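Putative polysaccharide biosynthesis protein with aminopeptidase-like domain (Clostridium acetobutylicum, PDB 3K9T) is of uncertain function, binds one zinc ion per subunit, may take part in making modified polysaccharides, and is not expected to be an active peptidase. Local coordinates at residues 16-27 with 329-340; 227-235 with 296-307. All coordinates share one frame; numbering follows the deposited sequence.

How the contacts relate
Both contacts belong to the aminopeptidase-like part of the chain but lie on opposite sides of its centre, their centres 27 Å apart, and they share no helix or strand. Contact 1 is partly buried and almost wholly apolar: two helices and the turn before one of them pack through leucine, isoleucine and aromatic side chains, with a lysine bound through a water at its border. Contact 2, nested within the chain length that contact 1 closes, is buried and mixed, polar near the zinc site and apolar at its other end. Each includes one carboxylate near the zinc ligands, Asp-329 in contact 1 and Glu-227 in contact 2, whereas contact 2 also meets a second subunit.

Contact 1. Residues 16-27 with 329-340; sequences GGEIYNLIEELF and DNLCYMNKDGLA
Gly-16 and Ala-340 bring the two backbones together, their CA atoms 4.0 Å apart, where helix 16-26 passes the start of helix 336-355 with an axis separation of 8.1 Å and an angle of 107°. Gly-16, with no side chain, sets its CA 3.9 Å from both Lys-336 O and Ala-340 N. Leu-339 is a knob in the hole on helix 16-26 formed by Gly-16, Ile-19, Tyr-20 and Ile-23; its CD2 meets Ile-23 CD1 tip to tip at 3.9 Å. Further along, Leu-331, in a 3-10 turn, is wedged among Tyr-20, Ile-23, Glu-24 and Phe-27. Its CD2 branch lies 3.7 Å from Ile-23 CG2, while its CG makes a CH-pi contact over one face of the Phe-27 ring, 4.2 Å from the centroid. With chi1 at 173° the Tyr-20 ring reaches toward the 329-340 turn: its OH end comes 3.5 Å from Leu-331 CB, Lys-336 CE approaches CG and CD2 obliquely, and the CB of selenomethionine Met-334 meets the ring edge in plane. The extended Lys-336 chain ends on a water, NZ 2.8 Å from the water oxygen, which in turn donates to Gly-17 O and Asn-21 OD1. Asn-335 is the N-cap of the helix at 336-340, accepting from Gly-338 N. The contact thus packs an N-terminal helix of the aminopeptidase-like region on helix 336-355. Helix 194-211 is touched by Ile-19, Phe-27 and Met-334, and Asp-329 accepts from the backbone N of Asn-195 and of the zinc ligand Asp-196; helix 36-45 packs on Leu-22 and Leu-26.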
loop_
_atom_site.group_PDB
_atom_site.type_symbol
_atom_site.label_atom_id
_atom_site.label_comp_id
_atom_site.label_asym_id
_atom_site.label_seq_id
_atom_site.Cartn_x
_atom_site.Cartn_y
_atom_site.Cartn_z
ATOM N N GLY A 16 18.126 -33.376 12.985
ATOM C CA GLY A 16 18.906 -32.236 13.494
ATOM C C GLY A 16 20.188 -32.725 14.184
ATOM O O GLY A 16 21.280 -32.135 14.084
ATOM N N GLY A 17 20.052 -33.835 14.883
ATOM C CA GLY A 17 21.187 -34.474 15.503
ATOM C C GLY A 17 22.210 -34.981 14.518
ATOM O O GLY A 17 23.394 -34.793 14.746
ATOM N N GLU A 18 21.757 -35.614 13.432
ATOM C CA GLU A 18 22.634 -36.140 12.375
ATOM C C GLU A 18 23.321 -34.992 11.637
ATOM O O GLU A 18 24.463 -35.096 11.222
ATOM C CB GLU A 18 21.825 -37.001 11.382
ATOM C CG GLU A 18 21.082 -38.192 12.022
ATOM C CD GLU A 18 20.330 -39.085 11.010
ATOM O OE1 GLU A 18 19.233 -38.653 10.627
ATOM O OE2 GLU A 18 20.825 -40.184 10.596
ATOM N N ILE A 19 22.587 -33.883 11.469
ATOM C CA ILE A 19 23.131 -32.694 10.810
ATOM C C ILE A 19 24.254 -32.148 11.699
ATOM O O ILE A 19 25.323 -31.804 11.199
ATOM C CB ILE A 19 22.070 -31.602 10.514
ATOM C CG1 ILE A 19 21.006 -32.113 9.514
ATOM C CG2 ILE A 19 22.727 -30.357 9.940
ATOM C CD1 ILE A 19 19.745 -31.204 9.413
ATOM N N TYR A 20 24.033 -32.129 13.021
ATOM C CA TYR A 20 25.062 -31.667 13.967
ATOM C C TYR A 20 26.362 -32.499 13.878
ATOM O O TYR A 20 27.481 -31.949 13.843
ATOM C CB TYR A 20 24.561 -31.684 15.423
ATOM C CG TYR A 20 25.705 -31.365 16.344
ATOM C CD1 TYR A 20 26.165 -30.054 16.480
ATOM C CD2 TYR A 20 26.405 -32.365 16.982
ATOM C CE1 TYR A 20 27.253 -29.754 17.265
ATOM C CE2 TYR A 20 27.489 -32.067 17.778
ATOM C CZ TYR A 20 27.921 -30.759 17.921
ATOM O OH TYR A 20 29.028 -30.463 18.721
ATOM N N ASN A 21 26.192 -33.824 13.853
ATOM C CA ASN A 21 27.309 -34.765 13.793
ATOM C C ASN A 21 28.190 -34.583 12.556
ATOM O O ASN A 21 29.413 -34.755 12.651
ATOM C CB ASN A 21 26.811 -36.188 13.858
ATOM C CG ASN A 21 26.222 -36.552 15.211
ATOM O OD1 ASN A 21 26.466 -35.885 16.216
ATOM N ND2 ASN A 21 25.432 -37.643 15.241
ATOM N N LEU A 22 27.567 -34.243 11.420
ATOM C CA LEU A 22 28.285 -33.904 10.195
ATOM C C LEU A 22 29.085 -32.604 10.398
ATOM O O LEU A 22 30.248 -32.497 9.976
ATOM C CB LEU A 22 27.305 -33.760 9.013
ATOM C CG LEU A 22 27.853 -33.336 7.627
ATOM C CD1 LEU A 22 29.131 -34.118 7.286
ATOM C CD2 LEU A 22 26.770 -33.422 6.476
ATOM N N ILE A 23 28.469 -31.617 11.050
ATOM C CA ILE A 23 29.144 -30.361 11.354
ATOM C C ILE A 23 30.351 -30.686 12.217
ATOM O O ILE A 23 31.471 -30.242 11.940
ATOM C CB ILE A 23 28.197 -29.359 12.085
ATOM C CG1 ILE A 23 27.116 -28.830 11.103
ATOM C CG2 ILE A 23 29.027 -28.221 12.838
ATOM C CD1 ILE A 23 25.943 -28.133 11.774
ATOM N N GLU A 24 30.137 -31.480 13.255
ATOM C CA GLU A 24 31.239 -31.788 14.162
ATOM C C GLU A 24 32.398 -32.471 13.413
ATOM O O GLU A 24 33.554 -32.126 13.627
ATOM C CB GLU A 24 30.734 -32.655 15.307
ATOM C CG GLU A 24 31.718 -32.866 16.429
ATOM C CD GLU A 24 31.096 -33.646 17.565
ATOM O OE1 GLU A 24 30.835 -34.830 17.335
ATOM O OE2 GLU A 24 30.832 -33.087 18.652
ATOM N N GLU A 25 32.078 -33.443 12.553
ATOM C CA GLU A 25 33.083 -34.110 11.732
ATOM C C GLU A 25 33.819 -33.116 10.809
ATOM O O GLU A 25 35.033 -33.199 10.624
ATOM C CB GLU A 25 32.447 -35.227 10.886
ATOM C CG GLU A 25 33.482 -35.975 10.024
ATOM C CD GLU A 25 32.961 -37.256 9.367
ATOM O OE1 GLU A 25 31.777 -37.604 9.514
ATOM O OE2 GLU A 25 33.766 -37.924 8.692
ATOM N N LEU A 26 33.089 -32.181 10.227
ATOM C CA LEU A 26 33.717 -31.227 9.327
ATOM C C LEU A 26 34.519 -30.116 10.063
ATOM O O LEU A 26 35.420 -29.475 9.486
ATOM C CB LEU A 26 32.641 -30.602 8.398
ATOM C CG LEU A 26 31.991 -31.460 7.304
ATOM C CD1 LEU A 26 30.851 -30.726 6.592
ATOM C CD2 LEU A 26 33.017 -31.894 6.283
ATOM N N PHE A 27 34.213 -29.895 11.336
ATOM C CA PHE A 27 34.679 -28.681 12.035
ATOM C C PHE A 27 36.188 -28.426 11.988
ATOM O O PHE A 27 36.607 -27.329 11.631
ATOM C CB PHE A 27 34.156 -28.691 13.475
ATOM C CG PHE A 27 34.536 -27.498 14.274
ATOM C CD1 PHE A 27 33.962 -26.270 14.015
ATOM C CD2 PHE A 27 35.496 -27.596 15.271
ATOM C CE1 PHE A 27 34.334 -25.157 14.757
ATOM C CE2 PHE A 27 35.851 -26.512 16.019
ATOM C CZ PHE A 27 35.271 -25.285 15.769
ATOM N N ASP A 329 31.911 -18.663 17.181
ATOM C CA ASP A 329 31.061 -19.447 16.298
ATOM C C ASP A 329 31.580 -20.901 16.250
ATOM O O ASP A 329 32.079 -21.388 15.215
ATOM C CB ASP A 329 31.057 -18.840 14.891
ATOM C CG ASP A 329 30.040 -19.507 13.961
ATOM O OD1 ASP A 329 29.268 -20.353 14.455
ATOM O OD2 ASP A 329 30.009 -19.183 12.748
ATOM N N ASN A 330 31.414 -21.580 17.378
ATOM C CA ASN A 330 31.910 -22.912 17.583
ATOM C C ASN A 330 30.798 -23.949 17.738
ATOM O O ASN A 330 29.628 -23.635 17.603
ATOM C CB ASN A 330 32.789 -22.884 18.829
ATOM C CG ASN A 330 32.053 -22.467 20.073
ATOM O OD1 ASN A 330 30.868 -22.729 20.251
ATOM N ND2 ASN A 330 32.773 -21.821 20.968
ATOM N N LEU A 331 31.165 -25.181 18.077
ATOM C CA LEU A 331 30.196 -26.275 18.146
ATOM C C LEU A 331 29.034 -26.031 19.123
ATOM O O LEU A 331 27.849 -26.298 18.819
ATOM C CB LEU A 331 30.942 -27.586 18.425
ATOM C CG LEU A 331 31.784 -28.091 17.236
ATOM C CD1 LEU A 331 32.689 -29.241 17.664
ATOM C CD2 LEU A 331 30.867 -28.502 16.005
ATOM N N CYS A 332 29.365 -25.484 20.282
ATOM C CA CYS A 332 28.354 -25.181 21.298
ATOM C C CYS A 332 27.409 -24.070 20.870
ATOM O O CYS A 332 26.371 -23.882 21.473
ATOM C CB CYS A 332 28.993 -24.875 22.648
ATOM S SG CYS A 332 29.172 -26.386 23.625
ATOM N N TYR A 333 27.756 -23.359 19.802
ATOM C CA TYR A 333 26.869 -22.328 19.250
ATOM C C TYR A 333 25.782 -22.941 18.350
ATOM O O TYR A 333 24.716 -22.349 18.166
ATOM C CB TYR A 333 27.685 -21.227 18.528
ATOM C CG TYR A 333 26.863 -20.105 17.961
ATOM C CD1 TYR A 333 26.029 -19.334 18.770
ATOM C CD2 TYR A 333 26.883 -19.829 16.589
ATOM C CE1 TYR A 333 25.233 -18.290 18.213
ATOM C CE2 TYR A 333 26.118 -18.798 16.043
ATOM C CZ TYR A 333 25.306 -18.029 16.861
ATOM O OH TYR A 333 24.546 -17.026 16.320
HETATM N N MSE A 334 26.071 -24.113 17.792
HETATM C CA MSE A 334 25.079 -24.916 17.093
HETATM C C MSE A 334 24.022 -25.420 18.121
HETATM O O MSE A 334 24.340 -25.798 19.237
HETATM C CB MSE A 334 25.750 -26.123 16.434
HETATM C CG MSE A 334 26.776 -25.803 15.358
HETATM SE SE MSE A 334 25.842 -24.823 13.960
HETATM C CE MSE A 334 25.968 -22.948 14.520
ATOM N N ASN A 335 22.767 -25.393 17.721
ATOM C CA ASN A 335 21.642 -25.839 18.521
ATOM C C ASN A 335 20.866 -26.901 17.712
ATOM O O ASN A 335 20.476 -26.636 16.585
ATOM C CB ASN A 335 20.756 -24.633 18.797
ATOM C CG ASN A 335 19.546 -24.983 19.565
ATOM O OD1 ASN A 335 18.553 -25.489 19.016
ATOM N ND2 ASN A 335 19.598 -24.720 20.857
ATOM N N LYS A 336 20.643 -28.086 18.274
ATOM C CA LYS A 336 20.029 -29.184 17.506
ATOM C C LYS A 336 18.626 -28.889 17.026
ATOM O O LYS A 336 18.258 -29.251 15.897
ATOM C CB LYS A 336 20.081 -30.505 18.278
ATOM C CG LYS A 336 21.520 -31.043 18.307
ATOM C CD LYS A 336 21.669 -32.365 19.023
ATOM C CE LYS A 336 23.097 -32.865 18.884
ATOM N NZ LYS A 336 23.459 -33.944 19.830
ATOM N N ASP A 337 17.870 -28.196 17.865
ATOM C CA ASP A 337 16.493 -27.818 17.559
ATOM C C ASP A 337 16.453 -26.759 16.495
ATOM O O ASP A 337 15.511 -26.708 15.700
ATOM C CB ASP A 337 15.795 -27.331 18.824
ATOM C CG ASP A 337 15.604 -28.467 19.859
ATOM O OD1 ASP A 337 15.262 -29.593 19.445
ATOM O OD2 ASP A 337 15.817 -28.239 21.068
ATOM N N GLY A 338 17.501 -25.939 16.466
ATOM C CA GLY A 338 17.657 -24.919 15.442
ATOM C C GLY A 338 17.919 -25.551 14.096
ATOM O O GLY A 338 17.281 -25.230 13.090
ATOM N N LEU A 339 18.876 -26.458 14.084
ATOM C CA LEU A 339 19.179 -27.222 12.880
ATOM C C LEU A 339 17.959 -28.035 12.435
ATOM O O LEU A 339 17.558 -27.994 11.249
ATOM C CB LEU A 339 20.355 -28.112 13.140
ATOM C CG LEU A 339 21.663 -27.355 13.283
ATOM C CD1 LEU A 339 22.631 -28.250 14.047
ATOM C CD2 LEU A 339 22.214 -26.908 11.910
ATOM N N ALA A 340 17.329 -28.718 13.386
ATOM C CA ALA A 340 16.088 -29.451 13.109
ATOM C C ALA A 340 15.035 -28.538 12.492
ATOM O O ALA A 340 14.386 -28.899 11.503
ATOM C CB ALA A 340 15.539 -30.080 14.398
HETATM O O HOH W 1 24.087 -35.321 17.432
#

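Contact 2. Residues 227-235 with 296-307. With IMD (imidazole), chain E.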
loop_
_atom_site.group_PDB
_atom_site.type_symbol
_atom_site.label_atom_id
_atom_site.label_comp_id
_atom_site.label_asym_id
_atom_site.label_seq_id
_atom_site.Cartn_x
_atom_site.Cartn_y
_atom_site.Cartn_z
ATOM N N GLU A 227 32.512 -19.211 -1.514
ATOM C CA GLU A 227 31.719 -18.010 -1.733
ATOM C C GLU A 227 32.320 -17.075 -2.788
ATOM O O GLU A 227 33.530 -16.965 -2.942
ATOM C CB GLU A 227 31.466 -17.233 -0.437
ATOM C CG GLU A 227 30.317 -16.195 -0.590
ATOM C CD GLU A 227 30.009 -15.435 0.685
ATOM O OE1 GLU A 227 30.941 -14.838 1.229
ATOM O OE2 GLU A 227 28.835 -15.401 1.130
ATOM N N THR A 228 31.428 -16.408 -3.509
ATOM C CA THR A 228 31.770 -15.437 -4.512
ATOM C C THR A 228 32.488 -16.063 -5.685
ATOM O O THR A 228 31.878 -16.239 -6.712
ATOM C CB THR A 228 32.501 -14.172 -3.910
ATOM O OG1 THR A 228 31.583 -13.542 -3.040
ATOM C CG2 THR A 228 32.891 -13.133 -4.972
ATOM N N ILE A 229 33.767 -16.383 -5.528
ATOM C CA ILE A 229 34.560 -16.964 -6.627
ATOM C C ILE A 229 33.973 -18.299 -7.154
ATOM O O ILE A 229 33.973 -18.563 -8.379
ATOM C CB ILE A 229 36.072 -17.089 -6.251
ATOM C CG1 ILE A 229 36.881 -17.546 -7.464
ATOM C CG2 ILE A 229 36.289 -17.992 -5.023
ATOM C CD1 ILE A 229 36.753 -16.603 -8.699
ATOM N N GLY A 230 33.434 -19.107 -6.240
ATOM C CA GLY A 230 32.806 -20.378 -6.619
ATOM C C GLY A 230 31.535 -20.202 -7.415
ATOM O O GLY A 230 31.410 -20.765 -8.462
ATOM N N SER A 231 30.601 -19.393 -6.930
ATOM C CA SER A 231 29.357 -19.124 -7.676
ATOM C C SER A 231 29.608 -18.473 -9.034
ATOM O O SER A 231 28.955 -18.823 -10.027
ATOM C CB SER A 231 28.366 -18.306 -6.846
ATOM O OG SER A 231 28.869 -17.043 -6.478
ATOM N N ILE A 232 30.567 -17.549 -9.091
ATOM C CA ILE A 232 30.949 -16.913 -10.378
ATOM C C ILE A 232 31.506 -17.988 -11.319
ATOM O O ILE A 232 31.084 -18.087 -12.459
ATOM C CB ILE A 232 31.963 -15.750 -10.187
ATOM C CG1 ILE A 232 31.339 -14.636 -9.328
ATOM C CG2 ILE A 232 32.387 -15.159 -11.558
ATOM C CD1 ILE A 232 32.317 -13.531 -8.912
ATOM N N THR A 233 32.407 -18.832 -10.812
ATOM C CA THR A 233 32.925 -19.944 -11.598
ATOM C C THR A 233 31.827 -20.866 -12.118
ATOM O O THR A 233 31.834 -21.251 -13.299
ATOM C CB THR A 233 33.930 -20.761 -10.801
ATOM O OG1 THR A 233 35.006 -19.895 -10.407
ATOM C CG2 THR A 233 34.467 -21.962 -11.637
ATOM N N TRP A 234 30.876 -21.203 -11.253
ATOM C CA TRP A 234 29.817 -22.089 -11.654
ATOM C C TRP A 234 28.952 -21.453 -12.729
ATOM O O TRP A 234 28.650 -22.093 -13.736
ATOM C CB TRP A 234 28.962 -22.521 -10.473
ATOM C CG TRP A 234 27.934 -23.501 -10.885
ATOM C CD1 TRP A 234 28.089 -24.866 -11.022
ATOM C CD2 TRP A 234 26.608 -23.207 -11.269
ATOM N NE1 TRP A 234 26.920 -25.433 -11.456
ATOM C CE2 TRP A 234 25.995 -24.438 -11.636
ATOM C CE3 TRP A 234 25.876 -22.022 -11.372
ATOM C CZ2 TRP A 234 24.674 -24.514 -12.072
ATOM C CZ3 TRP A 234 24.553 -22.096 -11.803
ATOM C CH2 TRP A 234 23.970 -23.339 -12.144
ATOM N N LEU A 235 28.554 -20.197 -12.510
ATOM C CA LEU A 235 27.730 -19.469 -13.489
ATOM C C LEU A 235 28.472 -19.380 -14.838
ATOM O O LEU A 235 27.868 -19.537 -15.897
ATOM C CB LEU A 235 27.320 -18.075 -12.964
ATOM C CG LEU A 235 26.251 -18.074 -11.875
ATOM C CD1 LEU A 235 26.083 -16.726 -11.174
ATOM C CD2 LEU A 235 24.925 -18.543 -12.466
ATOM N N GLY A 296 26.280 -9.541 1.180
ATOM C CA GLY A 296 25.989 -10.725 1.978
ATOM C C GLY A 296 26.592 -11.951 1.311
ATOM O O GLY A 296 27.797 -12.028 1.167
ATOM N N SER A 297 25.775 -12.916 0.900
ATOM C CA SER A 297 26.310 -14.129 0.280
ATOM C C SER A 297 25.993 -14.197 -1.214
ATOM O O SER A 297 25.722 -13.180 -1.810
ATOM C CB SER A 297 25.864 -15.389 1.017
ATOM O OG SER A 297 26.679 -16.482 0.618
ATOM N N ASP A 298 26.021 -15.399 -1.805
ATOM C CA ASP A 298 26.039 -15.558 -3.291
ATOM C C ASP A 298 24.801 -15.112 -4.047
ATOM O O ASP A 298 24.798 -15.109 -5.269
ATOM C CB ASP A 298 26.403 -16.978 -3.671
ATOM C CG ASP A 298 27.833 -17.354 -3.261
ATOM O OD1 ASP A 298 28.785 -16.641 -3.642
ATOM O OD2 ASP A 298 27.994 -18.375 -2.570
ATOM N N GLU A 299 23.750 -14.730 -3.330
ATOM C CA GLU A 299 22.563 -14.142 -3.958
ATOM C C GLU A 299 22.940 -12.883 -4.737
ATOM O O GLU A 299 22.285 -12.546 -5.722
ATOM C CB GLU A 299 21.469 -13.871 -2.930
ATOM C CG GLU A 299 21.799 -12.809 -1.893
ATOM C CD GLU A 299 22.597 -13.316 -0.717
ATOM O OE1 GLU A 299 22.984 -14.514 -0.723
ATOM O OE2 GLU A 299 22.817 -12.496 0.214
ATOM N N ARG A 300 24.024 -12.212 -4.332
ATOM C CA ARG A 300 24.612 -11.139 -5.174
ATOM C C ARG A 300 25.055 -11.556 -6.559
ATOM O O ARG A 300 24.891 -10.805 -7.532
ATOM C CB ARG A 300 25.787 -10.425 -4.510
ATOM C CG ARG A 300 26.646 -11.250 -3.633
ATOM C CD ARG A 300 27.260 -10.378 -2.561
ATOM N NE ARG A 300 28.656 -10.215 -2.876
ATOM C CZ ARG A 300 29.648 -10.652 -2.112
ATOM N NH1 ARG A 300 29.399 -11.196 -0.928
ATOM N NH2 ARG A 300 30.907 -10.510 -2.516
ATOM N N GLN A 301 25.652 -12.727 -6.672
ATOM C CA GLN A 301 26.052 -13.179 -8.008
ATOM C C GLN A 301 24.803 -13.612 -8.770
ATOM O O GLN A 301 24.583 -13.179 -9.875
ATOM C CB GLN A 301 27.130 -14.253 -7.950
ATOM C CG GLN A 301 28.255 -13.963 -6.947
ATOM C CD GLN A 301 28.933 -12.629 -7.149
ATOM O OE1 GLN A 301 28.943 -12.082 -8.264
ATOM N NE2 GLN A 301 29.537 -12.099 -6.069
ATOM N N PHE A 302 23.911 -14.363 -8.139
ATOM C CA PHE A 302 22.714 -14.844 -8.852
ATOM C C PHE A 302 21.766 -13.731 -9.227
ATOM O O PHE A 302 21.001 -13.874 -10.163
ATOM C CB PHE A 302 21.991 -15.950 -8.063
ATOM C CG PHE A 302 22.837 -17.153 -7.832
ATOM C CD1 PHE A 302 23.306 -17.890 -8.897
ATOM C CD2 PHE A 302 23.210 -17.532 -6.546
ATOM C CE1 PHE A 302 24.134 -19.009 -8.683
ATOM C CE2 PHE A 302 24.039 -18.667 -6.335
ATOM C CZ PHE A 302 24.488 -19.394 -7.395
ATOM N N SER A 303 21.834 -12.625 -8.499
ATOM C CA SER A 303 20.958 -11.483 -8.712
ATOM C C SER A 303 21.600 -10.341 -9.485
ATOM O O SER A 303 20.977 -9.298 -9.596
ATOM C CB SER A 303 20.492 -10.968 -7.362
ATOM O OG SER A 303 19.793 -12.001 -6.685
ATOM N N SER A 304 22.840 -10.518 -9.975
ATOM C CA SER A 304 23.481 -9.577 -10.909
ATOM C C SER A 304 22.514 -9.374 -12.042
ATOM O O SER A 304 21.712 -10.267 -12.339
ATOM C CB SER A 304 24.703 -10.158 -11.621
ATOM O OG SER A 304 25.280 -11.226 -10.960
ATOM N N PRO A 305 22.629 -8.242 -12.736
ATOM C CA PRO A 305 21.622 -7.941 -13.761
ATOM C C PRO A 305 21.726 -8.829 -14.987
ATOM O O PRO A 305 20.757 -8.996 -15.708
ATOM C CB PRO A 305 21.869 -6.471 -14.114
ATOM C CG PRO A 305 23.064 -6.045 -13.356
ATOM C CD PRO A 305 23.470 -7.093 -12.389
ATOM N N GLY A 306 22.912 -9.368 -15.202
ATOM C CA GLY A 306 23.173 -10.240 -16.327
ATOM C C GLY A 306 22.832 -11.694 -16.050
ATOM O O GLY A 306 22.883 -12.484 -16.947
ATOM N N ILE A 307 22.481 -12.034 -14.812
ATOM C CA ILE A 307 22.138 -13.416 -14.418
ATOM C C ILE A 307 20.661 -13.407 -14.076
ATOM O O ILE A 307 19.881 -14.088 -14.720
ATOM C CB ILE A 307 23.013 -13.906 -13.210
ATOM C CG1 ILE A 307 24.509 -13.835 -13.579
ATOM C CG2 ILE A 307 22.590 -15.288 -12.759
ATOM C CD1 ILE A 307 24.945 -14.656 -14.768
HETATM N N1 IMD E . 29.052 -14.397 3.555
HETATM C C2 IMD E . 29.903 -15.292 4.107
HETATM N N3 IMD E . 30.214 -14.874 5.332
HETATM C C4 IMD E . 29.550 -13.728 5.576
HETATM C C5 IMD E . 28.809 -13.425 4.447
HETATM O O HOH W 2 28.927 -13.689 -3.560
#
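Glu-227 OE2 is shared by two close partners, Ser-297 OG and the N1 of a bound imidazole probably left from crystallisation. The imidazole bond is 2.6 Å from N1 to OE2; the serine bond is modelled so short that its exact length is doubtful. A chi1 of -164° and an extended chain swing this carboxylate to Ser-297, its plane nearly perpendicular to that of Asp-298. The Glu-227 side chain lies about 5 Å from that of the zinc ligand His-190 and about 6 Å from the zinc ion, nearest atoms. Asp-298 OD1 accepts from Thr-228 N at 2.7 Å through the syn lone pair, pinning the residue just before helix 229-235. The same OD1 lies 2.9 Å from Ser-231 OG, whose single hydrogen could instead go to Thr-228 O. A water joins the segments as well, donating to Asp-298 OD1, accepting from Gln-301 NE2 and lying close to Thr-228 OG1. Over one face of the Arg-300 guanidinium stands that threonine hydroxyl, at an angle too poor for a bond. Bent at chi2 (-55°), Gln-301 lays its amide obliquely against Ile-232, with OE1 3.7 Å from CG1. The contact then turns apolar: Leu-235 CD1 meets Phe-302 CD1 at 3.8 Å, and Leu-235 CD2 rests 4.0 Å from Ile-307 CG2. Arg-300 and Gln-301 both find partners on Glu-367 of a second subunit, a salt bridge and a backbone bond respectively. Within the mixed eight-stranded sheet, Phe-302 and Ser-297 pack on central strand 181-187, Trp-234 and Ser-297 on its neighbour 245-250; Trp-65 of strand 65-66 touches Thr-228 and Ile-232.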